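Local coordinates for protein phytase (PDB 2GFI) that hydrolyses phytate (myo-inositol hexakisphosphate) as a glycosylated 3-phytase of the histidine acid phosphatase family, at residues T53-Q58 with Y387-I392; L61-L66 with I377-C382; M301-G306 with H340-I345; A312-L317 with D414-V419. One frame throughout, in Å; residues are numbered along the deposited sequence.

Contact 1 (T53-Q58 with Y387-I392); sequences TDIPDQ and YVRYVI
Arg389 reaches from strand 387-392 to the backbone of Thr53 and Asp54 in the loop 53-58. From CB, which points toward the loop, the chain runs to CG, placed between the backbone N and the carbonyl carbon (chi1 73°), and from CG to NE it is extended. CD packs against the hydroxyl of Tyr380 and NE forms a salt bridge with Glu378, the strongest polar partner of the side chain, both on the neighbouring strand, while NH1 is hydrogen-bonded to Gly407 O. NH2 is the atom that meets the loop. It donates to Asp54 O, with Arg389 NH2 to Asp54 O at 2.8 Å and a bent angle of 139° at the hydrogen. The donor sits well above the plane of this carbonyl. Thr53 O is also near, 3.0 Å from Arg389 NH2, but the angle is too poor for a bond; Thr53 O is hydrogen-bonded to Lys147 NZ instead. Pro56 CD lies over one face of the guanidinium, 4.2 Å from Arg389 NH2. Ile55 CD1 approaches Arg389 NH2 to 4.3 Å. A second, lighter touch joins Thr53 CG2 and Val391 CG1 at 4.3 Å. Thr53 also packs on Tyr31 of the second subunit. The bonds at NE, NH1 and NH2 fix the guanidinium between two strands and two loops. A buried arginine of strand 385-392 thus pins, through Asp54 O, the loop that leads into strand 59-69 of the histidine acid phosphatase sheet.

Contact 2 (L61-L66 with I377-C382); sequences LEQVQL and IEKYAC
Glu62 and Gln63 both face Lys379 where strands 61-66 and 377-382 run antiparallel, at 166° and with axes 4.3 Å apart. Lys379 O accepts two N-H groups from the same face of its plane: Glu62 N to Lys379 O is 2.8 Å, and Gln63 N to Lys379 O is 3.2 Å. The register shifts by one residue here. Gln63 with Lys379, at the bulge, and Gln65 with Ile377, beyond it, are hydrogen-bonded pairs. Val64 with Glu378 is a non-hydrogen-bonded pair, and Val64 CA gives a CA-H...O contact to Ile377 O at 3.2 Å.

Lys379 has CG anti to the backbone N (chi1 177°) and stays extended beyond it. Its aliphatic chain crosses Glu62 obliquely, with Lys379 CE 3.3 Å from Glu62 OE1. Their charges stay 4.5 Å apart, Glu62 OE1 to Lys379 NZ, beyond a salt bridge. Lys379 NZ is hydrogen-bonded to Leu317 O, and Glu62 OE1 to Ser386 OG. Ala381 CB packs on the Glu62 carboxylate carbon, CB to CD 3.7 Å. On the face with Gln63 and Lys379, Ile377 CD1 meets Gln65 OE1 at 3.4 Å; that oxygen is bound by Ser313 OG. On the other face, Tyr380 CB rests against Leu61 CA. This is a classic beta bulge within the mixed sheet of the histidine phosphatase fold.

Contact 3 (M301-G306 with H340-I345); sequences MTRVIG and HSAIGI
Thr302 and Ser341 join two helices in a buried contact, near the start of helix 302-318 and at the last turn of helix 333-343. The contact is small and close, with one hydroxyl pair and one methyl set on backbone. Ser341 OG donates to Thr302 OG1 at 2.7 Å. Ser341 OG is anti to its backbone N (chi1 -162°), which carries the hydroxyl across to the threonine. Thr302 OG1 is also hydrogen-bonded to Ser296 O and Asn299 O, just before the helix. The buried hydroxyl pair is therefore anchored to the turn that precedes helix 302-318.

One residue on, Ala342 CB presses onto bare backbone. It lies 3.4 Å from Gly306 C and 3.8 Å from Arg303 O. Gly306 has no side chain, so the alanine methyl sits directly on the main chain. The helices come close at this point, with Arg303 CA and Ala342 CA 4.8 Å apart. Arg303 runs alongside, its CG 4.4 Å from Ala342 CB.

Helix 333-343 stops just after the contact. Gly344 has a phi of 74°, and its N still bonds His340 O. At this helix end Arg422 NE takes up Ala342 O, and Tyr418 OH takes up Ile343 O.

His340 packs on Ile392 and Ile343 on Tyr390, both of strand 385-392, while Ile343 also touches Leu310 of helix 302-318, and Met301 and Val304 pack on helix 428-432. The helix pair thus lies between that strand and that short helix.

Contact 4 (A312-L317 with D414-V419); sequences ASLELL and DYNDYV
Leu314 is the main bridge between helices 312-317 and 414-419, an antiparallel helix pair beside the sheet of the histidine acid phosphatase fold. Their directions differ by 164°. The axes are 11.0 Å apart, so side chains rather than backbones make the contact.

The tight part is apolar. Leu314 has CG anti to the backbone N (chi1 176°), which directs its branch across to the other helix. There the two methyls part. Leu314 CD1 lies 3.7 Å from Tyr415 CD2, and Leu314 CD2 lies 3.6 Å from Val419 CG1. Leu314 slides past both partners in the opposite direction. Leu317 crosses Tyr415 at about a right angle and brings CD1 to 3.5 Å from Tyr415 CE2. Within its own helix, Val419 CG2 covers one face of the tyrosine ring, set toward the rim.

The side nearer solvent is at Asn416. The end of its side chain lies against the branch of Leu314, and both residues are partly exposed. No direct hydrogen bond links the two segments. On the buried side, Ser313 faces strand 59-69, and Tyr415 OH is hydrogen-bonded to Tyr390 OH of strand 385-392.

A single water joins Ser313 and Tyr415 across the helix pair. It donates to Ser313 OG at 2.6 Å, and it sits at the edge of the Tyr415 ring, in the ring plane, 2.7 Å from Tyr415 OH.

From the N terminus, the chain enters contact 1 at 53-58 and contact 2 at 61-66. It reaches the first halves of contacts 3 and 4 on one helix, 302-318. Contact 3 closes first, at 340-345. Contact 2 closes at 377-382 and encloses contact 3. Contact 1 closes at 387-392 and encloses both. Contact 4 closes last, at 414-419, and so crosses the other three. Contacts 1 and 2 lie on neighbouring strands, 385-392 and 374-382. Strand 374-382 is tied to helix 302-318, and strand 385-392 to helix 333-343. Helix 412-423 meets the end of helix 333-343. The sheet is thereby tied to the helices beside it.

Contact 1 (T53-Q58 with Y387-I392)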
loop_
_atom_site.group_PDB
_atom_site.type_symbol
_atom_site.label_atom_id
_atom_site.label_comp_id
_atom_site.label_asym_id
_atom_site.label_seq_id
_atom_site.Cartn_x
_atom_site.Cartn_y
_atom_site.Cartn_z
ATOM N N THR A 53 1.511 -19.841 3.178
ATOM C CA THR A 53 2.754 -20.329 3.785
ATOM C C THR A 53 2.425 -20.919 5.130
ATOM O O THR A 53 3.265 -21.613 5.694
ATOM C CB THR A 53 3.809 -19.230 3.941
ATOM O OG1 THR A 53 3.240 -18.106 4.635
ATOM C CG2 THR A 53 4.225 -18.696 2.582
ATOM N N ASP A 54 1.221 -20.610 5.636
ATOM C CA ASP A 54 0.643 -21.294 6.792
ATOM C C ASP A 54 0.759 -22.805 6.691
ATOM O O ASP A 54 0.633 -23.378 5.609
ATOM C CB ASP A 54 -0.858 -21.061 6.853
ATOM C CG ASP A 54 -1.234 -19.657 7.236
ATOM O OD1 ASP A 54 -0.449 -18.714 7.051
ATOM O OD2 ASP A 54 -2.344 -19.416 7.729
ATOM N N ILE A 55 0.920 -23.465 7.835
ATOM C CA ILE A 55 0.791 -24.929 7.830
ATOM C C ILE A 55 -0.649 -25.234 7.517
ATOM O O ILE A 55 -1.535 -24.617 8.103
ATOM C CB ILE A 55 1.250 -25.528 9.160
ATOM C CG1 ILE A 55 2.633 -24.943 9.498
ATOM C CG2 ILE A 55 1.298 -27.124 9.072
ATOM C CD1 ILE A 55 3.724 -25.205 8.371
ATOM N N PRO A 56 -0.903 -26.130 6.558
ATOM C CA PRO A 56 -2.262 -26.418 6.179
ATOM C C PRO A 56 -3.065 -26.907 7.375
ATOM O O PRO A 56 -2.533 -27.598 8.233
ATOM C CB PRO A 56 -2.094 -27.535 5.133
ATOM C CG PRO A 56 -0.736 -27.304 4.606
ATOM C CD PRO A 56 0.052 -26.926 5.769
ATOM N N ASP A 57 -4.334 -26.520 7.419
ATOM C CA ASP A 57 -5.318 -27.104 8.333
ATOM C C ASP A 57 -5.274 -28.618 8.346
ATOM O O ASP A 57 -5.174 -29.247 7.288
ATOM C CB ASP A 57 -6.731 -26.639 7.941
ATOM C CG ASP A 57 -6.901 -25.137 8.074
ATOM O OD1 ASP A 57 -6.016 -24.471 8.694
ATOM O OD2 ASP A 57 -7.892 -24.525 7.577
ATOM N N GLN A 58 -5.355 -29.193 9.544
ATOM C CA GLN A 58 -5.280 -30.659 9.721
ATOM C C GLN A 58 -3.853 -31.166 9.534
ATOM O O GLN A 58 -3.639 -32.366 9.350
ATOM C CB GLN A 58 -6.211 -31.433 8.738
ATOM C CG GLN A 58 -7.666 -30.890 8.563
ATOM C CD GLN A 58 -8.512 -31.037 9.817
ATOM O OE1 GLN A 58 -8.768 -30.041 10.530
ATOM N NE2 GLN A 58 -8.949 -32.285 10.103
ATOM N N TYR A 387 4.727 -34.926 5.259
ATOM C CA TYR A 387 4.942 -34.125 4.062
ATOM C C TYR A 387 6.067 -33.136 4.287
ATOM O O TYR A 387 6.291 -32.656 5.398
ATOM C CB TYR A 387 3.660 -33.413 3.667
ATOM C CG TYR A 387 2.599 -34.402 3.298
ATOM C CD1 TYR A 387 2.486 -34.872 1.993
ATOM C CD2 TYR A 387 1.732 -34.908 4.270
ATOM C CE1 TYR A 387 1.526 -35.809 1.665
ATOM C CE2 TYR A 387 0.770 -35.825 3.956
ATOM C CZ TYR A 387 0.675 -36.285 2.666
ATOM O OH TYR A 387 -0.282 -37.211 2.359
ATOM N N VAL A 388 6.770 -32.859 3.203
ATOM C CA VAL A 388 7.896 -31.957 3.201
ATOM C C VAL A 388 7.613 -30.880 2.138
ATOM O O VAL A 388 7.063 -31.169 1.092
ATOM C CB VAL A 388 9.191 -32.772 2.912
ATOM C CG1 VAL A 388 10.324 -31.891 2.577
ATOM C CG2 VAL A 388 9.562 -33.614 4.151
ATOM N N ARG A 389 7.948 -29.630 2.418
ATOM C CA ARG A 389 7.931 -28.638 1.353
ATOM C C ARG A 389 8.951 -27.549 1.632
ATOM O O ARG A 389 9.404 -27.377 2.766
ATOM C CB ARG A 389 6.526 -28.040 1.151
ATOM C CG ARG A 389 6.102 -27.103 2.240
ATOM C CD ARG A 389 4.802 -26.413 1.939
ATOM N NE ARG A 389 4.400 -25.596 3.060
ATOM C CZ ARG A 389 3.237 -24.975 3.131
ATOM N NH1 ARG A 389 2.355 -25.117 2.130
ATOM N NH2 ARG A 389 2.940 -24.237 4.207
ATOM N N TYR A 390 9.292 -26.823 0.574
ATOM C CA TYR A 390 10.236 -25.722 0.634
ATOM C C TYR A 390 9.552 -24.360 0.663
ATOM O O TYR A 390 8.631 -24.118 -0.104
ATOM C CB TYR A 390 11.111 -25.775 -0.593
ATOM C CG TYR A 390 12.194 -26.796 -0.495
ATOM C CD1 TYR A 390 13.458 -26.443 0.003
ATOM C CD2 TYR A 390 11.972 -28.128 -0.887
ATOM C CE1 TYR A 390 14.462 -27.375 0.085
ATOM C CE2 TYR A 390 12.992 -29.080 -0.797
ATOM C CZ TYR A 390 14.215 -28.694 -0.304
ATOM O OH TYR A 390 15.226 -29.618 -0.210
ATOM N N VAL A 391 10.034 -23.474 1.533
ATOM C CA VAL A 391 9.622 -22.086 1.549
ATOM C C VAL A 391 10.919 -21.289 1.351
ATOM O O VAL A 391 11.780 -21.226 2.249
ATOM C CB VAL A 391 8.897 -21.715 2.883
ATOM C CG1 VAL A 391 8.114 -20.434 2.741
ATOM C CG2 VAL A 391 7.936 -22.840 3.338
ATOM N N ILE A 392 11.075 -20.709 0.153
ATOM C CA ILE A 392 12.260 -19.965 -0.208
ATOM C C ILE A 392 11.867 -18.501 -0.159
ATOM O O ILE A 392 10.945 -18.053 -0.858
ATOM C CB ILE A 392 12.671 -20.316 -1.607
ATOM C CG1 ILE A 392 12.680 -21.838 -1.821
ATOM C CG2 ILE A 392 14.005 -19.585 -1.977
ATOM C CD1 ILE A 392 13.472 -22.613 -0.743
#

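Contact 2 (L61-L66 with I377-C382)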
loop_
_atom_site.group_PDB
_atom_site.type_symbol
_atom_site.label_atom_id
_atom_site.label_comp_id
_atom_site.label_asym_id
_atom_site.label_seq_id
_atom_site.Cartn_x
_atom_site.Cartn_y
_atom_site.Cartn_z
ATOM N N LEU A 61 2.950 -29.631 12.399
ATOM C CA LEU A 61 4.382 -29.437 12.266
ATOM C C LEU A 61 5.165 -30.564 12.927
ATOM O O LEU A 61 4.933 -30.891 14.090
ATOM C CB LEU A 61 4.803 -28.095 12.903
ATOM C CG LEU A 61 4.976 -26.932 11.944
ATOM C CD1 LEU A 61 5.236 -25.707 12.736
ATOM C CD2 LEU A 61 6.097 -27.206 10.938
ATOM N N GLU A 62 6.127 -31.103 12.194
ATOM C CA GLU A 62 7.023 -32.120 12.737
ATOM C C GLU A 62 8.455 -31.640 12.815
ATOM O O GLU A 62 9.149 -31.960 13.768
ATOM C CB GLU A 62 6.960 -33.389 11.907
ATOM C CG GLU A 62 5.659 -34.147 12.059
ATOM C CD GLU A 62 5.650 -35.350 11.154
ATOM O OE1 GLU A 62 5.782 -35.165 9.945
ATOM O OE2 GLU A 62 5.545 -36.486 11.656
ATOM N N GLN A 63 8.886 -30.857 11.825
ATOM C CA GLN A 63 10.266 -30.396 11.747
ATOM C C GLN A 63 10.388 -29.164 10.838
ATOM O O GLN A 63 9.598 -28.979 9.913
ATOM C CB GLN A 63 11.143 -31.535 11.230
ATOM C CG GLN A 63 12.653 -31.311 11.300
ATOM C CD GLN A 63 13.399 -32.434 10.651
ATOM O OE1 GLN A 63 13.040 -33.616 10.836
ATOM N NE2 GLN A 63 14.402 -32.101 9.859
ATOM N N VAL A 64 11.379 -28.325 11.104
ATOM C CA VAL A 64 11.725 -27.256 10.190
ATOM C C VAL A 64 13.234 -27.143 10.107
ATOM O O VAL A 64 13.918 -27.264 11.112
ATOM C CB VAL A 64 11.065 -25.900 10.611
ATOM C CG1 VAL A 64 11.597 -25.427 11.995
ATOM C CG2 VAL A 64 11.185 -24.846 9.500
ATOM N N GLN A 65 13.736 -26.939 8.890
ATOM C CA GLN A 65 15.127 -26.616 8.645
ATOM C C GLN A 65 15.166 -25.260 7.968
ATOM O O GLN A 65 14.420 -24.987 7.040
ATOM C CB GLN A 65 15.800 -27.679 7.784
ATOM C CG GLN A 65 15.413 -29.132 8.167
ATOM C CD GLN A 65 15.993 -30.160 7.246
ATOM O OE1 GLN A 65 16.615 -29.813 6.266
ATOM N NE2 GLN A 65 15.797 -31.444 7.562
ATOM N N LEU A 66 15.998 -24.394 8.517
ATOM C CA LEU A 66 16.304 -23.116 7.990
ATOM C C LEU A 66 17.758 -23.116 7.488
ATOM O O LEU A 66 18.699 -23.493 8.205
ATOM C CB LEU A 66 16.123 -22.063 9.074
ATOM C CG LEU A 66 16.658 -20.682 8.673
ATOM C CD1 LEU A 66 15.895 -20.105 7.441
ATOM C CD2 LEU A 66 16.614 -19.718 9.867
ATOM N N ILE A 377 12.831 -25.760 4.858
ATOM C CA ILE A 377 12.074 -26.996 4.694
ATOM C C ILE A 377 11.151 -27.187 5.886
ATOM O O ILE A 377 11.608 -27.192 7.021
ATOM C CB ILE A 377 13.036 -28.174 4.548
ATOM C CG1 ILE A 377 14.036 -27.860 3.422
ATOM C CG2 ILE A 377 12.247 -29.465 4.279
ATOM C CD1 ILE A 377 15.210 -28.805 3.319
ATOM N N GLU A 378 9.845 -27.282 5.628
ATOM C CA GLU A 378 8.862 -27.590 6.658
ATOM C C GLU A 378 8.499 -29.032 6.457
ATOM O O GLU A 378 8.363 -29.466 5.333
ATOM C CB GLU A 378 7.561 -26.788 6.500
ATOM C CG GLU A 378 7.774 -25.311 6.312
ATOM C CD GLU A 378 6.495 -24.530 6.139
ATOM O OE1 GLU A 378 5.629 -24.937 5.329
ATOM O OE2 GLU A 378 6.386 -23.500 6.816
ATOM N N LYS A 379 8.302 -29.749 7.554
ATOM C CA LYS A 379 7.859 -31.121 7.513
ATOM C C LYS A 379 6.664 -31.151 8.416
ATOM O O LYS A 379 6.727 -30.685 9.532
ATOM C CB LYS A 379 8.945 -32.060 8.054
ATOM C CG LYS A 379 8.504 -33.520 8.114
ATOM C CD LYS A 379 9.492 -34.331 8.889
ATOM C CE LYS A 379 8.967 -35.744 9.099
ATOM N NZ LYS A 379 10.060 -36.630 9.571
ATOM N N TYR A 380 5.560 -31.683 7.923
ATOM C CA TYR A 380 4.372 -31.766 8.743
ATOM C C TYR A 380 3.562 -33.004 8.426
ATOM O O TYR A 380 3.626 -33.560 7.319
ATOM C CB TYR A 380 3.485 -30.503 8.596
ATOM C CG TYR A 380 3.216 -30.042 7.169
ATOM C CD1 TYR A 380 2.375 -30.769 6.313
ATOM C CD2 TYR A 380 3.797 -28.860 6.692
ATOM C CE1 TYR A 380 2.146 -30.341 5.002
ATOM C CE2 TYR A 380 3.558 -28.398 5.426
ATOM C CZ TYR A 380 2.735 -29.130 4.571
ATOM O OH TYR A 380 2.506 -28.649 3.300
ATOM N N ALA A 381 2.780 -33.406 9.411
ATOM C CA ALA A 381 2.004 -34.629 9.342
ATOM C C ALA A 381 0.590 -34.274 8.970
ATOM O O ALA A 381 -0.038 -33.399 9.575
ATOM C CB ALA A 381 2.026 -35.370 10.715
ATOM N N CYS A 382 0.065 -34.982 8.000
ATOM C CA CYS A 382 -1.330 -34.833 7.676
ATOM C C CYS A 382 -1.853 -36.249 7.656
ATOM O O CYS A 382 -1.435 -37.049 6.806
ATOM C CB CYS A 382 -1.494 -34.179 6.309
ATOM S SG CYS A 382 -3.221 -34.135 5.810
#

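Contact 3 (M301-G306 with H340-I345)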
loop_
_atom_site.group_PDB
_atom_site.type_symbol
_atom_site.label_atom_id
_atom_site.label_comp_id
_atom_site.label_asym_id
_atom_site.label_seq_id
_atom_site.Cartn_x
_atom_site.Cartn_y
_atom_site.Cartn_z
ATOM N N MET A 301 30.104 -29.005 -11.173
ATOM C CA MET A 301 30.525 -29.443 -9.851
ATOM C C MET A 301 29.551 -29.165 -8.731
ATOM O O MET A 301 29.670 -29.736 -7.658
ATOM C CB MET A 301 31.920 -28.902 -9.502
ATOM C CG MET A 301 33.053 -29.657 -10.190
ATOM S SD MET A 301 32.966 -31.466 -9.921
ATOM C CE MET A 301 33.333 -31.521 -8.176
ATOM N N THR A 302 28.563 -28.310 -8.973
ATOM C CA THR A 302 27.696 -27.833 -7.883
ATOM C C THR A 302 26.683 -28.853 -7.422
ATOM O O THR A 302 26.300 -28.855 -6.249
ATOM C CB THR A 302 26.971 -26.538 -8.268
ATOM O OG1 THR A 302 26.150 -26.781 -9.426
ATOM C CG2 THR A 302 27.988 -25.443 -8.648
ATOM N N ARG A 303 26.232 -29.721 -8.324
ATOM C CA ARG A 303 25.330 -30.729 -7.869
ATOM C C ARG A 303 25.982 -31.631 -6.830
ATOM O O ARG A 303 25.321 -31.961 -5.822
ATOM C CB ARG A 303 24.756 -31.584 -8.959
ATOM C CG ARG A 303 23.703 -32.449 -8.304
ATOM C CD ARG A 303 22.831 -33.175 -9.190
ATOM N NE ARG A 303 22.267 -32.374 -10.252
ATOM C CZ ARG A 303 21.161 -32.729 -10.897
ATOM N NH1 ARG A 303 20.509 -33.832 -10.515
ATOM N NH2 ARG A 303 20.698 -31.983 -11.904
ATOM N N VAL A 304 27.249 -32.035 -7.055
ATOM C CA VAL A 304 27.920 -32.894 -6.059
ATOM C C VAL A 304 28.093 -32.157 -4.733
ATOM O O VAL A 304 27.808 -32.721 -3.683
ATOM C CB VAL A 304 29.284 -33.511 -6.524
ATOM C CG1 VAL A 304 30.333 -32.447 -6.771
ATOM C CG2 VAL A 304 29.805 -34.470 -5.439
ATOM N N ILE A 305 28.552 -30.902 -4.800
ATOM C CA ILE A 305 28.710 -30.068 -3.605
ATOM C C ILE A 305 27.367 -29.812 -2.910
ATOM O O ILE A 305 27.248 -30.040 -1.722
ATOM C CB ILE A 305 29.392 -28.724 -3.927
ATOM C CG1 ILE A 305 30.778 -28.928 -4.513
ATOM C CG2 ILE A 305 29.490 -27.870 -2.658
ATOM C CD1 ILE A 305 31.296 -27.687 -5.240
ATOM N N GLY A 306 26.358 -29.353 -3.655
ATOM C CA GLY A 306 25.027 -29.100 -3.092
ATOM C C GLY A 306 24.383 -30.301 -2.420
ATOM O O GLY A 306 23.629 -30.149 -1.459
ATOM N N HIS A 340 20.899 -25.284 -3.632
ATOM C CA HIS A 340 19.762 -25.260 -4.580
ATOM C C HIS A 340 20.034 -25.897 -5.914
ATOM O O HIS A 340 19.120 -26.404 -6.567
ATOM C CB HIS A 340 19.228 -23.826 -4.794
ATOM C CG HIS A 340 18.267 -23.400 -3.730
ATOM N ND1 HIS A 340 16.896 -23.556 -3.856
ATOM C CD2 HIS A 340 18.481 -22.890 -2.498
ATOM C CE1 HIS A 340 16.308 -23.137 -2.751
ATOM N NE2 HIS A 340 17.246 -22.731 -1.909
ATOM N N SER A 341 21.295 -25.891 -6.325
ATOM C CA SER A 341 21.689 -26.676 -7.499
ATOM C C SER A 341 21.299 -28.151 -7.298
ATOM O O SER A 341 20.830 -28.814 -8.223
ATOM C CB SER A 341 23.186 -26.559 -7.727
ATOM O OG SER A 341 23.497 -26.958 -9.034
ATOM N N ALA A 342 21.472 -28.654 -6.078
ATOM C CA ALA A 342 21.048 -29.999 -5.807
ATOM C C ALA A 342 19.563 -30.096 -5.450
ATOM O O ALA A 342 18.928 -31.055 -5.871
ATOM C CB ALA A 342 21.923 -30.655 -4.759
ATOM N N ILE A 343 19.010 -29.153 -4.682
ATOM C CA ILE A 343 17.552 -29.150 -4.397
ATOM C C ILE A 343 16.750 -29.197 -5.677
ATOM O O ILE A 343 15.791 -29.964 -5.796
ATOM C CB ILE A 343 17.091 -27.928 -3.556
ATOM C CG1 ILE A 343 17.764 -27.919 -2.171
ATOM C CG2 ILE A 343 15.561 -27.954 -3.388
ATOM C CD1 ILE A 343 17.777 -26.552 -1.469
ATOM N N GLY A 344 17.130 -28.380 -6.648
ATOM C CA GLY A 344 16.524 -28.490 -7.957
ATOM C C GLY A 344 15.114 -27.970 -8.115
ATOM O O GLY A 344 14.441 -28.310 -9.063
ATOM N N ILE A 345 14.660 -27.103 -7.234
ATOM C CA ILE A 345 13.320 -26.526 -7.389
ATOM C C ILE A 345 13.300 -25.147 -8.071
ATOM O O ILE A 345 12.262 -24.685 -8.549
ATOM C CB ILE A 345 12.607 -26.488 -6.025
ATOM C CG1 ILE A 345 13.429 -25.675 -5.027
ATOM C CG2 ILE A 345 12.399 -27.907 -5.545
ATOM C CD1 ILE A 345 12.688 -25.381 -3.739
#

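Contact 4 (A312-L317 with D414-V419)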
loop_
_atom_site.group_PDB
_atom_site.type_symbol
_atom_site.label_atom_id
_atom_site.label_comp_id
_atom_site.label_asym_id
_atom_site.label_seq_id
_atom_site.Cartn_x
_atom_site.Cartn_y
_atom_site.Cartn_z
ATOM N N ALA A 312 22.128 -34.462 4.021
ATOM C CA ALA A 312 22.106 -34.202 5.454
ATOM C C ALA A 312 20.717 -33.793 5.909
ATOM O O ALA A 312 20.164 -34.356 6.880
ATOM C CB ALA A 312 23.123 -33.115 5.812
ATOM N N SER A 313 20.147 -32.828 5.184
ATOM C CA SER A 313 18.766 -32.399 5.380
ATOM C C SER A 313 17.770 -33.556 5.303
ATOM O O SER A 313 16.817 -33.623 6.087
ATOM C CB SER A 313 18.400 -31.302 4.359
ATOM O OG SER A 313 17.018 -31.320 4.055
ATOM N N LEU A 314 17.980 -34.443 4.333
ATOM C CA LEU A 314 17.126 -35.624 4.180
ATOM C C LEU A 314 17.298 -36.594 5.353
ATOM O O LEU A 314 16.300 -37.096 5.870
ATOM C CB LEU A 314 17.369 -36.323 2.835
ATOM C CG LEU A 314 16.561 -37.621 2.661
ATOM C CD1 LEU A 314 15.089 -37.316 2.520
ATOM C CD2 LEU A 314 17.075 -38.455 1.493
ATOM N N GLU A 315 18.542 -36.835 5.785
ATOM C CA GLU A 315 18.801 -37.609 7.001
ATOM C C GLU A 315 18.030 -37.017 8.173
ATOM O O GLU A 315 17.431 -37.756 8.949
ATOM C CB GLU A 315 20.298 -37.674 7.356
ATOM C CG GLU A 315 21.123 -38.468 6.371
ATOM C CD GLU A 315 22.579 -38.599 6.800
ATOM O OE1 GLU A 315 22.829 -38.730 8.042
ATOM O OE2 GLU A 315 23.476 -38.583 5.907
ATOM N N LEU A 316 18.019 -35.693 8.295
ATOM C CA LEU A 316 17.243 -35.063 9.364
ATOM C C LEU A 316 15.746 -35.314 9.246
ATOM O O LEU A 316 15.082 -35.542 10.248
ATOM C CB LEU A 316 17.532 -33.559 9.462
ATOM C CG LEU A 316 18.953 -33.150 9.901
ATOM C CD1 LEU A 316 19.197 -31.678 9.680
ATOM C CD2 LEU A 316 19.114 -33.480 11.360
ATOM N N LEU A 317 15.209 -35.260 8.030
ATOM C CA LEU A 317 13.745 -35.409 7.841
ATOM C C LEU A 317 13.314 -36.850 8.092
ATOM O O LEU A 317 12.197 -37.107 8.540
ATOM C CB LEU A 317 13.311 -34.985 6.435
ATOM C CG LEU A 317 13.509 -33.509 6.082
ATOM C CD1 LEU A 317 13.658 -33.358 4.571
ATOM C CD2 LEU A 317 12.388 -32.639 6.658
ATOM N N ASP A 414 8.026 -40.071 -1.099
ATOM C CA ASP A 414 8.311 -39.497 -2.408
ATOM C C ASP A 414 9.494 -38.539 -2.374
ATOM O O ASP A 414 10.291 -38.503 -3.305
ATOM C CB ASP A 414 7.087 -38.760 -2.908
ATOM C CG ASP A 414 5.947 -39.692 -3.248
ATOM O OD1 ASP A 414 6.226 -40.840 -3.687
ATOM O OD2 ASP A 414 4.750 -39.368 -3.098
ATOM N N TYR A 415 9.615 -37.770 -1.295
ATOM C CA TYR A 415 10.723 -36.830 -1.168
ATOM C C TYR A 415 12.059 -37.567 -1.133
ATOM O O TYR A 415 13.056 -37.081 -1.670
ATOM C CB TYR A 415 10.582 -35.919 0.052
ATOM C CG TYR A 415 11.720 -34.901 0.073
ATOM C CD1 TYR A 415 11.871 -33.974 -0.984
ATOM C CD2 TYR A 415 12.668 -34.887 1.112
ATOM C CE1 TYR A 415 12.920 -33.075 -0.999
ATOM C CE2 TYR A 415 13.714 -33.977 1.108
ATOM C CZ TYR A 415 13.830 -33.071 0.050
ATOM O OH TYR A 415 14.855 -32.177 0.024
ATOM N N ASN A 416 12.063 -38.752 -0.504
ATOM C CA ASN A 416 13.222 -39.649 -0.533
ATOM C C ASN A 416 13.661 -40.037 -1.937
ATOM O O ASN A 416 14.848 -40.015 -2.234
ATOM C CB ASN A 416 12.981 -40.867 0.360
ATOM C CG ASN A 416 13.424 -40.621 1.782
ATOM O OD1 ASN A 416 14.608 -40.722 2.102
ATOM N ND2 ASN A 416 12.487 -40.258 2.637
ATOM N N ASP A 417 12.696 -40.351 -2.795
ATOM C CA ASP A 417 12.956 -40.718 -4.179
ATOM C C ASP A 417 13.521 -39.531 -4.981
ATOM O O ASP A 417 14.452 -39.692 -5.786
ATOM C CB ASP A 417 11.662 -41.200 -4.863
ATOM C CG ASP A 417 11.125 -42.510 -4.293
ATOM O OD1 ASP A 417 11.858 -43.226 -3.570
ATOM O OD2 ASP A 417 9.960 -42.904 -4.528
ATOM N N TYR A 418 12.923 -38.355 -4.753
ATOM C CA TYR A 418 13.366 -37.096 -5.334
ATOM C C TYR A 418 14.818 -36.802 -4.941
ATOM O O TYR A 418 15.684 -36.585 -5.809
ATOM C CB TYR A 418 12.427 -35.934 -4.919
ATOM C CG TYR A 418 12.872 -34.611 -5.513
ATOM C CD1 TYR A 418 12.643 -34.336 -6.852
ATOM C CD2 TYR A 418 13.578 -33.673 -4.747
ATOM C CE1 TYR A 418 13.071 -33.164 -7.422
ATOM C CE2 TYR A 418 13.996 -32.487 -5.300
ATOM C CZ TYR A 418 13.726 -32.244 -6.653
ATOM O OH TYR A 418 14.126 -31.104 -7.268
ATOM N N VAL A 419 15.102 -36.818 -3.642
ATOM C CA VAL A 419 16.479 -36.590 -3.207
ATOM C C VAL A 419 17.441 -37.614 -3.846
ATOM O O VAL A 419 18.461 -37.221 -4.440
ATOM C CB VAL A 419 16.619 -36.547 -1.681
ATOM C CG1 VAL A 419 18.089 -36.399 -1.297
ATOM C CG2 VAL A 419 15.843 -35.379 -1.151
HETATM O O HOH W 1 16.701 -32.713 1.889
#